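Local coordinates for protein ParB-C (Sulfolobus sp. NOB8H2, PDB 4RS7) that probably binds DNA through a histone-like, all-helical domain and takes part in the segregation of an archaeal plasmid, at residues A1-E4 with S5-R8; N50-D53 with L54-R58. All blocks are in the same frame, centred on the assembly; numbering follows the deposited sequence.

Contact 1 (A1-E4 with S5-R8)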
loop_
_atom_site.group_PDB
_atom_site.type_symbol
_atom_site.label_atom_id
_atom_site.label_comp_id
_atom_site.label_asym_id
_atom_site.label_seq_id
_atom_site.Cartn_x
_atom_site.Cartn_y
_atom_site.Cartn_z
ATOM N N ALA A 1 9.068 -8.164 -23.492
ATOM C CA ALA A 1 7.773 -7.508 -23.343
ATOM C C ALA A 1 7.735 -6.624 -22.098
ATOM O O ALA A 1 6.708 -6.025 -21.778
ATOM C CB ALA A 1 6.657 -8.544 -23.294
ATOM N N ASP A 2 8.864 -6.542 -21.402
ATOM C CA ASP A 2 8.948 -5.760 -20.179
ATOM C C ASP A 2 8.581 -4.296 -20.399
ATOM O O ASP A 2 7.543 -3.839 -19.926
ATOM C CB ASP A 2 10.343 -5.865 -19.556
ATOM C CG ASP A 2 10.629 -7.245 -18.996
ATOM O OD1 ASP A 2 9.663 -7.997 -18.748
ATOM O OD2 ASP A 2 11.818 -7.577 -18.801
ATOM N N LEU A 3 9.433 -3.569 -21.116
ATOM C CA LEU A 3 9.256 -2.127 -21.267
ATOM C C LEU A 3 7.890 -1.762 -21.835
ATOM O O LEU A 3 7.327 -0.723 -21.495
ATOM C CB LEU A 3 10.374 -1.520 -22.117
ATOM C CG LEU A 3 11.770 -1.626 -21.502
ATOM C CD1 LEU A 3 12.779 -0.859 -22.334
ATOM C CD2 LEU A 3 11.756 -1.109 -20.071
ATOM N N GLU A 4 7.351 -2.615 -22.696
ATOM C CA GLU A 4 6.042 -2.343 -23.265
ATOM C C GLU A 4 4.959 -2.393 -22.191
ATOM O O GLU A 4 4.030 -1.588 -22.201
ATOM C CB GLU A 4 5.720 -3.309 -24.401
ATOM C CG GLU A 4 5.002 -2.637 -25.556
ATOM C CD GLU A 4 5.699 -1.359 -25.999
ATOM O OE1 GLU A 4 6.940 -1.378 -26.153
ATOM O OE2 GLU A 4 5.009 -0.332 -26.180
ATOM N N SER A 5 5.080 -3.342 -21.268
ATOM C CA SER A 5 4.129 -3.446 -20.167
ATOM C C SER A 5 4.244 -2.218 -19.274
ATOM O O SER A 5 3.240 -1.620 -18.892
ATOM C CB SER A 5 4.375 -4.716 -19.353
ATOM O OG SER A 5 4.049 -5.872 -20.103
ATOM N N LEU A 6 5.479 -1.844 -18.960
ATOM C CA LEU A 6 5.742 -0.674 -18.130
ATOM C C LEU A 6 5.138 0.590 -18.741
ATOM O O LEU A 6 4.486 1.374 -18.050
ATOM C CB LEU A 6 7.246 -0.490 -17.933
ATOM C CG LEU A 6 7.649 0.764 -17.155
ATOM C CD1 LEU A 6 7.212 0.648 -15.698
ATOM C CD2 LEU A 6 9.147 1.007 -17.253
ATOM N N TYR A 7 5.351 0.781 -20.039
ATOM C CA TYR A 7 4.863 1.976 -20.723
ATOM C C TYR A 7 3.341 2.068 -20.719
ATOM O O TYR A 7 2.781 3.157 -20.597
ATOM C CB TYR A 7 5.397 2.036 -22.153
ATOM C CG TYR A 7 6.896 2.222 -22.232
ATOM C CD1 TYR A 7 7.612 1.787 -23.338
ATOM C CD2 TYR A 7 7.594 2.838 -21.199
ATOM C CE1 TYR A 7 8.981 1.955 -23.415
ATOM C CE2 TYR A 7 8.964 3.012 -21.267
ATOM C CZ TYR A 7 9.651 2.566 -22.378
ATOM O OH TYR A 7 11.013 2.735 -22.458
ATOM N N ARG A 8 2.669 0.929 -20.862
ATOM C CA ARG A 8 1.211 0.918 -20.800
ATOM C C ARG A 8 0.722 1.298 -19.407
ATOM O O ARG A 8 -0.264 2.025 -19.260
ATOM C CB ARG A 8 0.645 -0.445 -21.212
ATOM C CG ARG A 8 0.583 -0.659 -22.723
ATOM C CD ARG A 8 -0.173 -1.934 -23.075
ATOM N NE ARG A 8 0.498 -3.122 -22.556
ATOM C CZ ARG A 8 1.372 -3.850 -23.246
ATOM N NH1 ARG A 8 1.683 -3.515 -24.493
ATOM N NH2 ARG A 8 1.933 -4.916 -22.691
#
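In Y7 the ring carbon CG stands anti to the carbonyl carbon (chi1 -66°), and L3 adopts nearly the same first torsion, which lays the two side chains alongside each other, pointing the same way, one turn apart on the opening alpha-helix 2-9 of this histone-like fold. CB of L3 lies 4.0 Å from CE1 of the Y7 ring, and the leucine methyl CD1 reaches the phenol end of the ring. The ring also turns one face over the L3 carbonyl, with O of L3 3.1 Å from CG of Y7 and displaced toward the rim. That oxygen also accepts the i to i+4 bond from N of Y7, so ring and amide of one residue both meet it. Replacing Y7 by an alanine is likely to strip the cover from the L3 carbonyl and open a gap between L3 and helix 11-18, where the tyrosine side chain packs on K14 and V17. L6, which is buried, turns to W34 of helix 24-50. Of the regular backbone bonds, the one from N of L6 to O of D2 (3.0 Å) is the straightest, at 167° about the hydrogen. On another side of the helix the R8 chain folds back at its third torsion, bringing its guanidinium flat over the E4 carbonyl oxygen. The E4 and R8 side chains cross at about a right angle, their charged atoms apart, and the touch between them is apolar to polar: CG of E4 lies 3.6 Å from NH1 of R8.

Contact 2 (N50-D53 with L54-R58)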
loop_
_atom_site.group_PDB
_atom_site.type_symbol
_atom_site.label_atom_id
_atom_site.label_comp_id
_atom_site.label_asym_id
_atom_site.label_seq_id
_atom_site.Cartn_x
_atom_site.Cartn_y
_atom_site.Cartn_z
ATOM N N ASN A 50 -4.317 -13.593 6.966
ATOM C CA ASN A 50 -3.814 -14.499 7.997
ATOM C C ASN A 50 -4.071 -14.051 9.431
ATOM O O ASN A 50 -3.673 -14.734 10.374
ATOM C CB ASN A 50 -2.316 -14.750 7.803
ATOM C CG ASN A 50 -2.034 -15.679 6.650
ATOM O OD1 ASN A 50 -2.032 -16.898 6.813
ATOM N ND2 ASN A 50 -1.804 -15.111 5.469
ATOM N N THR A 51 -4.718 -12.906 9.602
ATOM C CA THR A 51 -4.961 -12.392 10.943
ATOM C C THR A 51 -6.389 -11.886 11.107
ATOM O O THR A 51 -7.294 -12.659 11.413
ATOM C CB THR A 51 -3.950 -11.284 11.341
ATOM O OG1 THR A 51 -3.995 -10.214 10.389
ATOM C CG2 THR A 51 -2.532 -11.846 11.409
ATOM N N VAL A 52 -6.590 -10.591 10.895
ATOM C CA VAL A 52 -7.897 -9.990 11.133
ATOM C C VAL A 52 -9.013 -10.605 10.286
ATOM O O VAL A 52 -10.150 -10.709 10.744
ATOM C CB VAL A 52 -7.873 -8.464 10.945
ATOM C CG1 VAL A 52 -9.245 -7.874 11.258
ATOM C CG2 VAL A 52 -6.815 -7.848 11.836
ATOM N N ASP A 53 -8.703 -11.020 9.060
ATOM C CA ASP A 53 -9.737 -11.618 8.220
ATOM C C ASP A 53 -10.283 -12.894 8.859
ATOM O O ASP A 53 -11.467 -13.199 8.738
ATOM C CB ASP A 53 -9.228 -11.918 6.810
ATOM C CG ASP A 53 -10.357 -12.238 5.841
ATOM O OD1 ASP A 53 -11.335 -11.465 5.787
ATOM O OD2 ASP A 53 -10.270 -13.261 5.131
ATOM N N LEU A 54 -9.417 -13.638 9.539
ATOM C CA LEU A 54 -9.836 -14.884 10.170
ATOM C C LEU A 54 -10.752 -14.581 11.346
ATOM O O LEU A 54 -11.799 -15.206 11.514
ATOM C CB LEU A 54 -8.627 -15.693 10.637
ATOM C CG LEU A 54 -7.653 -16.150 9.549
ATOM C CD1 LEU A 54 -6.457 -16.857 10.175
ATOM C CD2 LEU A 54 -8.347 -17.048 8.538
ATOM N N LEU A 55 -10.345 -13.613 12.156
ATOM C CA LEU A 55 -11.149 -13.160 13.281
ATOM C C LEU A 55 -12.561 -12.760 12.842
ATOM O O LEU A 55 -13.549 -13.213 13.418
ATOM C CB LEU A 55 -10.454 -11.991 13.984
ATOM C CG LEU A 55 -11.194 -11.309 15.133
ATOM C CD1 LEU A 55 -11.387 -12.271 16.297
ATOM C CD2 LEU A 55 -10.435 -10.068 15.573
ATOM N N LEU A 56 -12.653 -11.921 11.815
ATOM C CA LEU A 56 -13.948 -11.437 11.347
ATOM C C LEU A 56 -14.775 -12.551 10.711
ATOM O O LEU A 56 -16.003 -12.534 10.768
ATOM C CB LEU A 56 -13.769 -10.278 10.370
ATOM C CG LEU A 56 -13.006 -9.083 10.943
ATOM C CD1 LEU A 56 -12.788 -8.029 9.874
ATOM C CD2 LEU A 56 -13.752 -8.500 12.137
ATOM N N LYS A 57 -14.095 -13.522 10.110
ATOM C CA LYS A 57 -14.768 -14.679 9.537
ATOM C C LYS A 57 -15.499 -15.433 10.631
ATOM O O LYS A 57 -16.659 -15.814 10.472
ATOM C CB LYS A 57 -13.747 -15.621 8.905
ATOM C CG LYS A 57 -14.025 -15.994 7.479
ATOM C CD LYS A 57 -13.481 -14.930 6.575
ATOM C CE LYS A 57 -12.916 -15.507 5.299
ATOM N NZ LYS A 57 -12.593 -14.384 4.403
ATOM N N ARG A 58 -14.803 -15.653 11.741
ATOM C CA ARG A 58 -15.332 -16.435 12.850
ATOM C C ARG A 58 -16.615 -15.845 13.413
ATOM O O ARG A 58 -17.499 -16.573 13.854
ATOM C CB ARG A 58 -14.284 -16.565 13.959
ATOM C CG ARG A 58 -12.994 -17.242 13.530
ATOM C CD ARG A 58 -12.066 -17.454 14.708
ATOM N NE ARG A 58 -10.663 -17.488 14.303
ATOM C CZ ARG A 58 -9.700 -16.772 14.873
ATOM N NH1 ARG A 58 -9.979 -15.969 15.888
ATOM N NH2 ARG A 58 -8.455 -16.867 14.429
HETATM O O HOH W 1 -6.928 -14.663 13.908
#
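D53 and K57 approach each other at a slant, one turn apart on helix 52-58, and join in a salt bridge of 2.7 Å between OD2 of D53 and NZ of K57. The ammonium meets that oxygen on its syn side, 25° out of the carboxylate plane. D53 swings its carboxylate anti to the backbone N (chi1 -167°), while the lysine chain, kinked at its second and third torsions, doubles back over the D53 carbonyl, with CD of K57 3.4 Å from O of D53. V52 and L56 meet differently: they run side by side in the same direction, CG1 of V52 against CD1 of L56 at 3.8 Å, on the buried flank that faces helix 63-74. L54 lies back along the preceding turn, its CD1 methyl 3.5 Å from O of N50. T51 occupies the N-cap position without a capping bond from its side chain, whose OG1 instead bonds to O of L47. O of T51 accepts two amides: N of L55 in the carbonyl plane at 3.3 Å, and N of L54 from well above that plane at 3.0 Å. A water also donates to this oxygen and is held weakly by NH2 of R58. I33 of the second subunit packs on T51 and V52, and L22 of that subunit on L55. With OD1 of D53 salt-bridged to R66 and its other oxygen to K57, the buried carboxylate has a cationic partner for each oxygen, which would probably favour its ionised form and ease the closeness of the K57 and R66 cationic groups.

The two contacts come in series along the chain, with contact 1 complete before contact 2 begins, and sit on opposite sides of the chain's centre. Their centres are 37 Å apart and their nearest atoms about 28 Å, so they do not touch. Each belongs to a short helix, 2-9 or 52-58, and both helices pack against the long helix 24-50 that spans the distance between them: residues 1-8 near its beginning, residues 50-58 just after its end. A long central helix flanked by shorter ones is in keeping with a histone-like fold. Of the two, contact 2 alone meets the second subunit, which places the start of helix 52-58 and the residues just before it at the interface between the two subunits.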